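Local coordinates for protein integral membrane indolylacetylinositol arabinosyltransferase EmbC (Mycolicibacterium smegmatis, PDB 7BVE) that probably transfers arabinose units to build cell-wall arabinan, as a membrane-embedded glycosyltransferase that binds the antituberculosis drug ethambutol, at residues 149-154 with 169-174. Numbering follows the deposited sequence.
Sequences KVTGEF and AVRGER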
loop_
_atom_site.group_PDB
_atom_site.type_symbol
_atom_site.label_atom_id
_atom_site.label_comp_id
_atom_site.label_asym_id
_atom_site.label_seq_id
_atom_site.Cartn_x
_atom_site.Cartn_y
_atom_site.Cartn_z
ATOM N N LYS A 149 -35.520 23.467 8.245
ATOM C CA LYS A 149 -36.181 24.090 7.108
ATOM C C LYS A 149 -35.744 25.541 6.948
ATOM O O LYS A 149 -35.475 26.232 7.932
ATOM C CB LYS A 149 -37.708 24.006 7.245
ATOM C CG LYS A 149 -38.280 24.719 8.449
ATOM C CD LYS A 149 -39.788 24.631 8.471
ATOM C CE LYS A 149 -40.355 25.373 9.667
ATOM N NZ LYS A 149 -41.841 25.304 9.720
ATOM N N VAL A 150 -35.659 25.979 5.694
ATOM C CA VAL A 150 -35.504 27.383 5.335
ATOM C C VAL A 150 -36.791 27.821 4.656
ATOM O O VAL A 150 -37.529 26.986 4.125
ATOM C CB VAL A 150 -34.285 27.619 4.425
ATOM C CG1 VAL A 150 -33.019 27.223 5.137
ATOM C CG2 VAL A 150 -34.407 26.842 3.149
ATOM N N THR A 151 -37.076 29.118 4.696
ATOM C CA THR A 151 -38.375 29.616 4.246
ATOM C C THR A 151 -38.280 31.097 3.914
ATOM O O THR A 151 -37.732 31.876 4.690
ATOM C CB THR A 151 -39.461 29.345 5.295
ATOM O OG1 THR A 151 -40.664 30.043 4.950
ATOM C CG2 THR A 151 -39.018 29.689 6.706
ATOM N N GLY A 152 -38.788 31.476 2.743
ATOM C CA GLY A 152 -38.889 32.871 2.371
ATOM C C GLY A 152 -40.304 33.250 2.001
ATOM O O GLY A 152 -41.114 32.399 1.658
ATOM N N GLU A 153 -40.595 34.549 2.073
ATOM C CA GLU A 153 -41.953 35.018 1.816
ATOM C C GLU A 153 -42.032 36.491 1.446
ATOM O O GLU A 153 -41.624 37.345 2.234
ATOM C CB GLU A 153 -42.838 34.784 3.038
ATOM C CG GLU A 153 -44.263 35.246 2.828
ATOM C CD GLU A 153 -45.148 34.992 4.023
ATOM O OE1 GLU A 153 -44.647 34.460 5.034
ATOM O OE2 GLU A 153 -46.345 35.334 3.952
ATOM N N PHE A 154 -42.582 36.805 0.277
ATOM C CA PHE A 154 -42.930 38.176 -0.094
ATOM C C PHE A 154 -44.288 38.482 0.522
ATOM O O PHE A 154 -45.317 37.993 0.052
ATOM C CB PHE A 154 -42.965 38.351 -1.607
ATOM C CG PHE A 154 -41.615 38.336 -2.269
ATOM C CD1 PHE A 154 -40.847 39.487 -2.336
ATOM C CD2 PHE A 154 -41.130 37.184 -2.851
ATOM C CE1 PHE A 154 -39.618 39.487 -2.963
ATOM C CE2 PHE A 154 -39.894 37.175 -3.475
ATOM C CZ PHE A 154 -39.137 38.331 -3.526
ATOM N N ALA A 169 -50.379 33.469 -1.802
ATOM C CA ALA A 169 -49.506 34.226 -0.891
ATOM C C ALA A 169 -48.077 33.670 -0.891
ATOM O O ALA A 169 -47.639 33.029 0.063
ATOM C CB ALA A 169 -50.088 34.270 0.526
ATOM N N VAL A 170 -47.391 33.920 -2.017
ATOM C CA VAL A 170 -46.166 33.260 -2.483
ATOM C C VAL A 170 -45.077 33.046 -1.430
ATOM O O VAL A 170 -44.642 33.975 -0.746
ATOM C CB VAL A 170 -45.617 34.038 -3.699
ATOM C CG1 VAL A 170 -45.562 35.509 -3.410
ATOM C CG2 VAL A 170 -44.236 33.540 -4.103
ATOM N N ARG A 171 -44.663 31.790 -1.284
ATOM C CA ARG A 171 -43.671 31.374 -0.308
ATOM C C ARG A 171 -42.739 30.377 -0.977
ATOM O O ARG A 171 -42.819 30.130 -2.183
ATOM C CB ARG A 171 -44.322 30.743 0.925
ATOM C CG ARG A 171 -45.168 31.685 1.750
ATOM C CD ARG A 171 -45.767 31.003 2.954
ATOM N NE ARG A 171 -44.750 30.683 3.947
ATOM C CZ ARG A 171 -44.980 29.985 5.052
ATOM N NH1 ARG A 171 -43.991 29.746 5.902
ATOM N NH2 ARG A 171 -46.198 29.530 5.312
ATOM N N GLY A 172 -41.855 29.796 -0.181
ATOM C CA GLY A 172 -40.998 28.734 -0.657
ATOM C C GLY A 172 -40.266 28.113 0.505
ATOM O O GLY A 172 -39.677 28.827 1.312
ATOM N N GLU A 173 -40.296 26.791 0.610
ATOM C CA GLU A 173 -39.667 26.092 1.716
ATOM C C GLU A 173 -38.803 24.969 1.171
ATOM O O GLU A 173 -39.081 24.402 0.115
ATOM C CB GLU A 173 -40.699 25.526 2.695
ATOM C CG GLU A 173 -41.482 26.574 3.460
ATOM C CD GLU A 173 -42.701 27.062 2.708
ATOM O OE1 GLU A 173 -42.993 26.510 1.631
ATOM O OE2 GLU A 173 -43.368 28.000 3.190
ATOM N N ARG A 174 -37.734 24.665 1.898
ATOM C CA ARG A 174 -36.855 23.549 1.566
ATOM C C ARG A 174 -36.595 22.769 2.846
ATOM O O ARG A 174 -36.011 23.304 3.790
ATOM C CB ARG A 174 -35.545 24.029 0.947
ATOM C CG ARG A 174 -35.690 24.736 -0.383
ATOM C CD ARG A 174 -36.188 23.792 -1.456
ATOM N NE ARG A 174 -36.173 24.408 -2.778
ATOM C CZ ARG A 174 -37.169 25.134 -3.276
ATOM N NH1 ARG A 174 -38.260 25.353 -2.559
ATOM N NH2 ARG A 174 -37.069 25.650 -4.491
#
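R171 sets CG anti to its carbonyl carbon, runs straight through chi2 and then bends at chi3 (70°), which brings its guanidinium alongside T151. E173 also starts with CG anti to the carbonyl carbon but bends at chi2 (86°), bringing OE2 to one face of that guanidinium, 3.1 Å from R171 NE. E153, with CG anti to N and the chain extended, crosses R171 obliquely from the partner strand. E153 CG lies 3.8 Å from R171 CG, while E153 OE1 makes a long salt bridge to R171 NE. E173 OE2 and E153 OE1 both sit well out of the guanidinium plane, so the two bridges rest on charge without a directed N-H. At the guanidinium edge, R171 NH1 gives T151 OG1 a weak hydrogen bond of 3.5 Å. T151 stands beside E173, with T151 CB 3.9 Å from E173 CG. The acidic groups of E153 and E173 probably offset the charge of R171.

Beneath this charged face the axes of strands 149-154 and 171-174 run antiparallel, at 169°. V150 with R174 and G152 with G172 are hydrogen-bonded pairs; G152 N reaches G172 O at 3.1 Å in the carbonyl plane, whereas the return bond from G172 N is weak. On the other face V150 CG2 lies 3.7 Å from R174 CB, and the R174 chain turns back so that R174 NH1 bonds E173 O at 3.0 Å. At the far end F154 CB meets V170 CG1, and both side chains pack on V126 of strand 123-129. Strand 149-155 pairs on its other side with strand 140-145, leaving 171-175 outermost within this chain. The result is an antiparallel edge pairing in the beta-sheet of the concanavalin-like domain.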